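Local coordinates for spike protein P5 (Enterobacteria phage PRD1, PDB 1YQ5) that forms homotrimers that, in association with P31 and P2, build the spike complexes at the five-fold vertices of the capsid, and is essential for infectivity, at residues T42-T45 and G50-L53; L79-G84 and I103-Y108; A19-N24 and Y134-T139. All coordinates share one frame; numbering follows the deposited sequence.

Contact 1: T42-T45 and G50-L53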
loop_
_atom_site.group_PDB
_atom_site.type_symbol
_atom_site.label_atom_id
_atom_site.label_comp_id
_atom_site.label_asym_id
_atom_site.label_seq_id
_atom_site.Cartn_x
_atom_site.Cartn_y
_atom_site.Cartn_z
ATOM N N THR A 42 13.090 -6.254 19.307
ATOM C CA THR A 42 13.608 -7.561 18.938
ATOM C C THR A 42 12.523 -8.515 18.449
ATOM O O THR A 42 12.781 -9.706 18.258
ATOM C CB THR A 42 14.302 -8.222 20.137
ATOM O OG1 THR A 42 13.373 -8.311 21.223
ATOM C CG2 THR A 42 15.500 -7.398 20.583
ATOM N N GLY A 43 11.319 -7.999 18.240
ATOM C CA GLY A 43 10.224 -8.845 17.796
ATOM C C GLY A 43 10.275 -9.282 16.345
ATOM O O GLY A 43 9.671 -10.294 15.980
ATOM N N LEU A 44 10.990 -8.529 15.516
ATOM C CA LEU A 44 11.109 -8.840 14.094
ATOM C C LEU A 44 12.573 -8.991 13.712
ATOM O O LEU A 44 13.352 -8.048 13.832
ATOM C CB LEU A 44 10.471 -7.727 13.263
ATOM C CG LEU A 44 8.953 -7.594 13.397
ATOM C CD1 LEU A 44 8.500 -6.223 12.897
ATOM C CD2 LEU A 44 8.285 -8.708 12.605
ATOM N N THR A 45 12.940 -10.180 13.242
ATOM C CA THR A 45 14.320 -10.452 12.866
ATOM C C THR A 45 14.422 -11.187 11.532
ATOM O O THR A 45 13.569 -12.015 11.202
ATOM C CB THR A 45 14.998 -11.302 13.945
ATOM O OG1 THR A 45 14.267 -12.521 14.106
ATOM C CG2 THR A 45 15.006 -10.562 15.278
ATOM N N GLY A 50 12.642 -15.784 6.144
ATOM C CA GLY A 50 11.989 -14.517 5.850
ATOM C C GLY A 50 12.178 -13.622 7.057
ATOM O O GLY A 50 13.305 -13.421 7.503
ATOM N N ILE A 51 11.093 -13.076 7.593
ATOM C CA ILE A 51 11.201 -12.250 8.789
ATOM C C ILE A 51 10.429 -12.947 9.903
ATOM O O ILE A 51 9.213 -13.129 9.812
ATOM C CB ILE A 51 10.638 -10.831 8.574
ATOM C CG1 ILE A 51 11.500 -10.081 7.555
ATOM C CG2 ILE A 51 10.634 -10.067 9.897
ATOM C CD1 ILE A 51 11.054 -8.649 7.307
ATOM N N GLN A 52 11.154 -13.345 10.942
ATOM C CA GLN A 52 10.579 -14.050 12.083
ATOM C C GLN A 52 9.847 -13.126 13.047
ATOM O O GLN A 52 10.300 -12.012 13.321
ATOM C CB GLN A 52 11.682 -14.755 12.881
ATOM C CG GLN A 52 12.597 -15.683 12.093
ATOM C CD GLN A 52 11.906 -16.955 11.662
ATOM O OE1 GLN A 52 11.085 -17.510 12.399
ATOM N NE2 GLN A 52 12.243 -17.438 10.475
ATOM N N LEU A 53 8.717 -13.598 13.566
ATOM C CA LEU A 53 7.956 -12.842 14.557
ATOM C C LEU A 53 8.175 -13.578 15.872
ATOM O O LEU A 53 7.864 -14.763 15.978
ATOM C CB LEU A 53 6.461 -12.818 14.225
ATOM C CG LEU A 53 5.988 -11.736 13.248
ATOM C CD1 LEU A 53 6.578 -11.983 11.871
ATOM C CD2 LEU A 53 4.469 -11.734 13.188
HETATM O O HOH W 1 11.970 -12.303 15.827
#
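Leu44 and Leu53 run alongside each other in the same direction across an antiparallel beta hairpin, facing each other as a non-hydrogen-bonded pair. Their touching branches are Leu44 CD2 and Leu53 CD1, 3.8 Å apart. The same Leu44 methyl also meets Ile51: Leu44 CD2 comes to 3.8 Å from Ile51 CG2, the two side chains passing at a slant, so one methyl bridges two residues of the partner strand. Ile51 holds its CG2 anti to the backbone N, with CG1 at chi1 -66°, and this turns the shorter branch toward Leu44.

On the other face Thr45 and Gln52 make the hydrogen-bonded pair. Thr45 N donates to Gln52 O over 3.2 Å. The return bond, Gln52 N to Thr45 O, is shorter at 2.8 Å. With chi1 at 58°, Thr45 OG1 sits between its own N and carbonyl carbon and comes to 3.6 Å from Gln52 CB. A water joins the two residues here: it donates to Gln52 O, 3.0 Å from the water oxygen, and hydrogen-bonds Thr45 OG1. Gln52 O thus takes two hydrogen bonds, from an amide and from a water, besides the CA-H contact of Leu44.

The hairpin of strands 44-46 and 51-53 borders one sheet of the jelly roll. Strand 51-53 continues that sheet into strand 119-126, while Leu44 packs on Leu7 of strand 5-11 and Tyr61 of strand 59-68, both in the facing sheet.

Contact 2: L79-G84 and I103-Y108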
loop_
_atom_site.group_PDB
_atom_site.type_symbol
_atom_site.label_atom_id
_atom_site.label_comp_id
_atom_site.label_asym_id
_atom_site.label_seq_id
_atom_site.Cartn_x
_atom_site.Cartn_y
_atom_site.Cartn_z
ATOM N N LEU A 79 4.574 -9.653 -7.080
ATOM C CA LEU A 79 5.017 -9.610 -5.691
ATOM C C LEU A 79 4.098 -10.406 -4.785
ATOM O O LEU A 79 2.882 -10.427 -4.979
ATOM C CB LEU A 79 5.103 -8.164 -5.198
ATOM C CG LEU A 79 6.184 -7.299 -5.848
ATOM C CD1 LEU A 79 5.770 -6.942 -7.260
ATOM C CD2 LEU A 79 6.395 -6.032 -5.026
ATOM N N ARG A 80 4.686 -11.061 -3.791
ATOM C CA ARG A 80 3.909 -11.864 -2.863
ATOM C C ARG A 80 4.464 -11.868 -1.448
ATOM O O ARG A 80 5.677 -11.960 -1.235
ATOM C CB ARG A 80 3.823 -13.311 -3.358
ATOM C CG ARG A 80 3.054 -14.234 -2.427
ATOM C CD ARG A 80 3.111 -15.677 -2.917
ATOM N NE ARG A 80 4.405 -16.293 -2.638
ATOM C CZ ARG A 80 4.859 -17.387 -3.244
ATOM N NH1 ARG A 80 4.128 -17.990 -4.181
ATOM N NH2 ARG A 80 6.032 -17.896 -2.897
ATOM N N VAL A 81 3.550 -11.766 -0.489
ATOM C CA VAL A 81 3.882 -11.798 0.928
ATOM C C VAL A 81 2.989 -12.870 1.534
ATOM O O VAL A 81 1.794 -12.924 1.239
ATOM C CB VAL A 81 3.558 -10.468 1.635
ATOM C CG1 VAL A 81 3.803 -10.610 3.134
ATOM C CG2 VAL A 81 4.409 -9.350 1.062
ATOM N N LYS A 82 3.565 -13.725 2.370
ATOM C CA LYS A 82 2.787 -14.775 3.007
ATOM C C LYS A 82 3.001 -14.797 4.508
ATOM O O LYS A 82 4.060 -14.415 5.001
ATOM C CB LYS A 82 3.174 -16.149 2.455
ATOM C CG LYS A 82 3.049 -16.287 0.952
ATOM C CD LYS A 82 3.289 -17.725 0.516
ATOM C CE LYS A 82 4.699 -18.175 0.836
ATOM N NZ LYS A 82 4.882 -19.645 0.619
ATOM N N TYR A 83 1.971 -15.226 5.226
ATOM C CA TYR A 83 2.045 -15.388 6.669
ATOM C C TYR A 83 1.027 -16.458 7.034
ATOM O O TYR A 83 -0.177 -16.275 6.842
ATOM C CB TYR A 83 1.719 -14.105 7.432
ATOM C CG TYR A 83 1.987 -14.292 8.911
ATOM C CD1 TYR A 83 3.294 -14.297 9.402
ATOM C CD2 TYR A 83 0.952 -14.587 9.796
ATOM C CE1 TYR A 83 3.566 -14.599 10.734
ATOM C CE2 TYR A 83 1.212 -14.897 11.138
ATOM C CZ TYR A 83 2.522 -14.904 11.595
ATOM O OH TYR A 83 2.792 -15.235 12.901
ATOM N N GLY A 84 1.512 -17.582 7.545
ATOM C CA GLY A 84 0.603 -18.654 7.898
ATOM C C GLY A 84 -0.148 -19.111 6.665
ATOM O O GLY A 84 0.441 -19.243 5.593
ATOM N N ILE A 103 4.299 -3.527 -3.127
ATOM C CA ILE A 103 3.197 -4.178 -2.432
ATOM C C ILE A 103 3.285 -3.737 -0.977
ATOM O O ILE A 103 4.343 -3.830 -0.348
ATOM C CB ILE A 103 3.227 -5.732 -2.517
ATOM C CG1 ILE A 103 1.898 -6.284 -1.974
ATOM C CG2 ILE A 103 4.390 -6.306 -1.714
ATOM C CD1 ILE A 103 1.703 -7.785 -2.160
ATOM N N SER A 104 2.176 -3.217 -0.463
ATOM C CA SER A 104 2.113 -2.750 0.913
ATOM C C SER A 104 0.871 -3.331 1.546
ATOM O O SER A 104 -0.190 -3.371 0.923
ATOM C CB SER A 104 2.071 -1.226 0.964
ATOM O OG SER A 104 3.326 -0.699 0.576
ATOM N N LEU A 105 1.008 -3.761 2.794
ATOM C CA LEU A 105 -0.088 -4.405 3.495
ATOM C C LEU A 105 -0.146 -4.120 4.987
ATOM O O LEU A 105 0.882 -3.998 5.648
ATOM C CB LEU A 105 0.042 -5.922 3.329
ATOM C CG LEU A 105 0.209 -6.497 1.926
ATOM C CD1 LEU A 105 1.149 -7.698 1.970
ATOM C CD2 LEU A 105 -1.151 -6.885 1.375
ATOM N N LEU A 106 -1.365 -4.014 5.501
ATOM C CA LEU A 106 -1.602 -3.856 6.930
ATOM C C LEU A 106 -2.408 -5.120 7.193
ATOM O O LEU A 106 -3.516 -5.264 6.684
ATOM C CB LEU A 106 -2.461 -2.627 7.251
ATOM C CG LEU A 106 -2.938 -2.603 8.715
ATOM C CD1 LEU A 106 -1.734 -2.607 9.636
ATOM C CD2 LEU A 106 -3.811 -1.380 8.983
ATOM N N ILE A 107 -1.844 -6.043 7.963
ATOM C CA ILE A 107 -2.514 -7.303 8.239
ATOM C C ILE A 107 -2.405 -7.702 9.701
ATOM O O ILE A 107 -1.562 -7.184 10.439
ATOM C CB ILE A 107 -1.892 -8.438 7.402
ATOM C CG1 ILE A 107 -0.405 -8.580 7.757
ATOM C CG2 ILE A 107 -2.055 -8.150 5.923
ATOM C CD1 ILE A 107 0.298 -9.748 7.085
ATOM N N TYR A 108 -3.271 -8.624 10.115
ATOM C CA TYR A 108 -3.231 -9.124 11.479
ATOM C C TYR A 108 -2.442 -10.423 11.448
ATOM O O TYR A 108 -2.702 -11.297 10.616
ATOM C CB TYR A 108 -4.627 -9.418 12.023
ATOM C CG TYR A 108 -4.565 -9.946 13.437
ATOM C CD1 TYR A 108 -4.335 -9.084 14.507
ATOM C CD2 TYR A 108 -4.656 -11.314 13.699
ATOM C CE1 TYR A 108 -4.189 -9.567 15.804
ATOM C CE2 TYR A 108 -4.514 -11.809 14.997
ATOM C CZ TYR A 108 -4.279 -10.926 16.041
ATOM O OH TYR A 108 -4.125 -11.394 17.324
#
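Leu79 and Val81 face Ile103 and Leu105 across the interior of a jelly-roll beta sandwich, with strand 76-83 in one sheet and strand 100-109 in the other. The strand segments approach to 8.2 Å between axes, at a crossing angle of -26°, and no hydrogen bond joins them; the contact is made by buried aliphatic side chains.

Leu79 can be followed outward. Leu79 CB lies 4.0 Å from Ile103 CG2. CG is set anti to the carbonyl carbon (chi1 -67°), and from it Leu79 CD2 runs on along the partner, reaching 3.9 Å from Ile103 CG2 and 3.8 Å from Ile103 N. The two side chains run alongside each other but in opposing senses, so the leucine methyl ends beside the isoleucine backbone. Ile103 CG2 also serves Val81, whose CG2 meets it on a slant.

Beyond the pair, Leu79 and Ile103 both pack on Met65 of strand 59-68, and Leu105 on Phe88 of strand 86-93. On the face of strand 100-109 turned from the sandwich interior, Ser104 OG bonds Thr64 OG1 of its own chain and the carbonyl of Ser104 in a neighbouring subunit, which places this sheet at the trimer interface.

Further along, Val81 and Leu105 meet tip to tip: Leu105 CD1 comes to 3.7 Å from Val81 CB and 3.8 Å from Val81 CG2.

Contact 3: A19-N24 and Y134-T139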
loop_
_atom_site.group_PDB
_atom_site.type_symbol
_atom_site.label_atom_id
_atom_site.label_comp_id
_atom_site.label_asym_id
_atom_site.label_seq_id
_atom_site.Cartn_x
_atom_site.Cartn_y
_atom_site.Cartn_z
ATOM N N ALA A 19 21.815 -14.653 -7.204
ATOM C CA ALA A 19 22.548 -13.998 -8.279
ATOM C C ALA A 19 21.571 -13.658 -9.394
ATOM O O ALA A 19 21.754 -12.690 -10.127
ATOM C CB ALA A 19 23.657 -14.920 -8.802
ATOM N N SER A 20 20.519 -14.460 -9.509
ATOM C CA SER A 20 19.510 -14.227 -10.526
ATOM C C SER A 20 18.170 -14.773 -10.073
ATOM O O SER A 20 18.044 -15.962 -9.774
ATOM C CB SER A 20 19.913 -14.890 -11.846
ATOM O OG SER A 20 18.917 -14.692 -12.836
ATOM N N ILE A 21 17.173 -13.898 -10.003
ATOM C CA ILE A 21 15.839 -14.318 -9.604
ATOM C C ILE A 21 15.148 -14.814 -10.867
ATOM O O ILE A 21 14.928 -14.046 -11.808
ATOM C CB ILE A 21 15.037 -13.148 -8.996
ATOM C CG1 ILE A 21 15.768 -12.611 -7.760
ATOM C CG2 ILE A 21 13.623 -13.621 -8.634
ATOM C CD1 ILE A 21 15.129 -11.374 -7.134
ATOM N N ALA A 22 14.814 -16.099 -10.884
ATOM C CA ALA A 22 14.180 -16.720 -12.040
ATOM C C ALA A 22 12.914 -16.006 -12.497
ATOM O O ALA A 22 12.170 -15.446 -11.691
ATOM C CB ALA A 22 13.871 -18.187 -11.731
ATOM N N ALA A 23 12.673 -16.036 -13.803
ATOM C CA ALA A 23 11.492 -15.405 -14.364
ATOM C C ALA A 23 10.246 -16.249 -14.094
ATOM O O ALA A 23 10.327 -17.466 -13.938
ATOM C CB ALA A 23 11.668 -15.216 -15.872
ATOM N N ASN A 24 9.103 -15.579 -14.029
ATOM C CA ASN A 24 7.807 -16.218 -13.834
ATOM C C ASN A 24 7.748 -17.348 -12.812
ATOM O O ASN A 24 7.279 -18.440 -13.120
ATOM C CB ASN A 24 7.288 -16.755 -15.169
ATOM C CG ASN A 24 5.780 -16.801 -15.219
ATOM O OD1 ASN A 24 5.186 -17.653 -15.886
ATOM N ND2 ASN A 24 5.147 -15.878 -14.518
ATOM N N TYR A 134 18.698 -5.972 -9.211
ATOM C CA TYR A 134 17.605 -5.483 -8.390
ATOM C C TYR A 134 17.969 -4.880 -7.044
ATOM O O TYR A 134 18.973 -5.232 -6.431
ATOM C CB TYR A 134 16.623 -6.635 -8.155
ATOM C CG TYR A 134 17.263 -7.829 -7.468
ATOM C CD1 TYR A 134 17.373 -7.883 -6.079
ATOM C CD2 TYR A 134 17.802 -8.882 -8.209
ATOM C CE1 TYR A 134 18.005 -8.952 -5.442
ATOM C CE2 TYR A 134 18.436 -9.959 -7.582
ATOM C CZ TYR A 134 18.534 -9.982 -6.199
ATOM O OH TYR A 134 19.170 -11.023 -5.569
ATOM N N ILE A 135 17.136 -3.945 -6.607
ATOM C CA ILE A 135 17.281 -3.335 -5.298
ATOM C C ILE A 135 15.907 -3.557 -4.691
ATOM O O ILE A 135 14.914 -2.973 -5.131
ATOM C CB ILE A 135 17.575 -1.830 -5.356
ATOM C CG1 ILE A 135 18.974 -1.594 -5.926
ATOM C CG2 ILE A 135 17.506 -1.245 -3.939
ATOM C CD1 ILE A 135 20.077 -2.217 -5.083
ATOM N N ILE A 136 15.855 -4.443 -3.707
ATOM C CA ILE A 136 14.613 -4.774 -3.042
ATOM C C ILE A 136 14.659 -4.282 -1.606
ATOM O O ILE A 136 15.648 -4.486 -0.895
ATOM C CB ILE A 136 14.376 -6.305 -3.052
ATOM C CG1 ILE A 136 14.239 -6.791 -4.497
ATOM C CG2 ILE A 136 13.128 -6.657 -2.241
ATOM C CD1 ILE A 136 14.118 -8.298 -4.629
ATOM N N ASN A 137 13.596 -3.605 -1.195
ATOM C CA ASN A 137 13.493 -3.108 0.165
ATOM C C ASN A 137 12.279 -3.757 0.801
ATOM O O ASN A 137 11.200 -3.796 0.207
ATOM C CB ASN A 137 13.342 -1.587 0.174
ATOM C CG ASN A 137 14.651 -0.876 -0.109
ATOM O OD1 ASN A 137 15.517 -0.770 0.767
ATOM N ND2 ASN A 137 14.806 -0.400 -1.331
ATOM N N ILE A 138 12.474 -4.286 2.003
ATOM C CA ILE A 138 11.404 -4.938 2.742
ATOM C C ILE A 138 11.369 -4.341 4.141
ATOM O O ILE A 138 12.374 -4.348 4.850
ATOM C CB ILE A 138 11.645 -6.457 2.835
ATOM C CG1 ILE A 138 11.581 -7.074 1.433
ATOM C CG2 ILE A 138 10.624 -7.092 3.764
ATOM C CD1 ILE A 138 12.009 -8.534 1.372
ATOM N N THR A 139 10.215 -3.811 4.524
ATOM C CA THR A 139 10.060 -3.200 5.834
ATOM C C THR A 139 8.782 -3.678 6.510
ATOM O O THR A 139 7.715 -3.710 5.896
ATOM C CB THR A 139 10.009 -1.662 5.727
ATOM O OG1 THR A 139 11.243 -1.182 5.178
ATOM C CG2 THR A 139 9.786 -1.034 7.096
#
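The extended loop around Ile21 passes the start of strand 135-142 without pairing with it, the nearest CA atoms being those of Ile21 and Tyr134 at 9.1 Å. Side chains bridge this gap. Ile21 sends its long branch across, with CG1 anti to the carbonyl carbon (chi1 -60°) and the chain extended beyond it (chi2 175°), which carries CD1 over one face of the Tyr134 ring. Ile21 CD1 stands 3.7 Å from the centroid of the Tyr134 ring and 15° off the normal, a CH-pi contact displaced somewhat toward the rim. The nearest ring atom to Ile21 CD1 is Tyr134 CE2, at 3.6 Å. Ile21 CG1 follows, 3.8 Å from the same Tyr134 CE2.

Tyr134 has its CB directed at the loop. Ile136, two residues on, adds an aliphatic neighbour: Ile136 CD1 lies 4.1 Å from Ile21 CD1. That isoleucine continues inward, packing on Met65 of strand 59-68 and Leu124 of strand 119-126.

The tyrosine hydroxyl is hydrogen-bonded to the carbonyl O of Pro18, just ahead of 19-24, while Ile21 shares backbone hydrogen bonding with Leu131. The chemistry is therefore divided: a methyl lies over one face of the ring, and the phenol oxygen meets a main-chain acceptor of the same loop. One tyrosine thus ties the loop to the sandwich both through its ring and through its hydroxyl.

In the fold
All three contacts belong to the jelly-roll domain that forms the C-terminal part of the spike protein. Along the chain, contact 1 closes before contact 2 opens, and both fall within the long span between the segments of contact 3. Contacts 1 and 2, centres about 14 Å apart, share the sheet containing strands 51-53 and 76-83 and touch where Leu53 packs on Tyr83. Contacts 1 and 3, centres about 20 Å apart, meet through Ile51 and Ile138 from facing sheets. Contacts 2 and 3 share the sheet of strands 100-109 and 135-142, with centres about 16 Å and nearest atoms about 7 Å apart. Edge hairpin, interior and long loop thus pack into one sandwich, whose strand 100-109 also meets neighbouring subunits of the trimer.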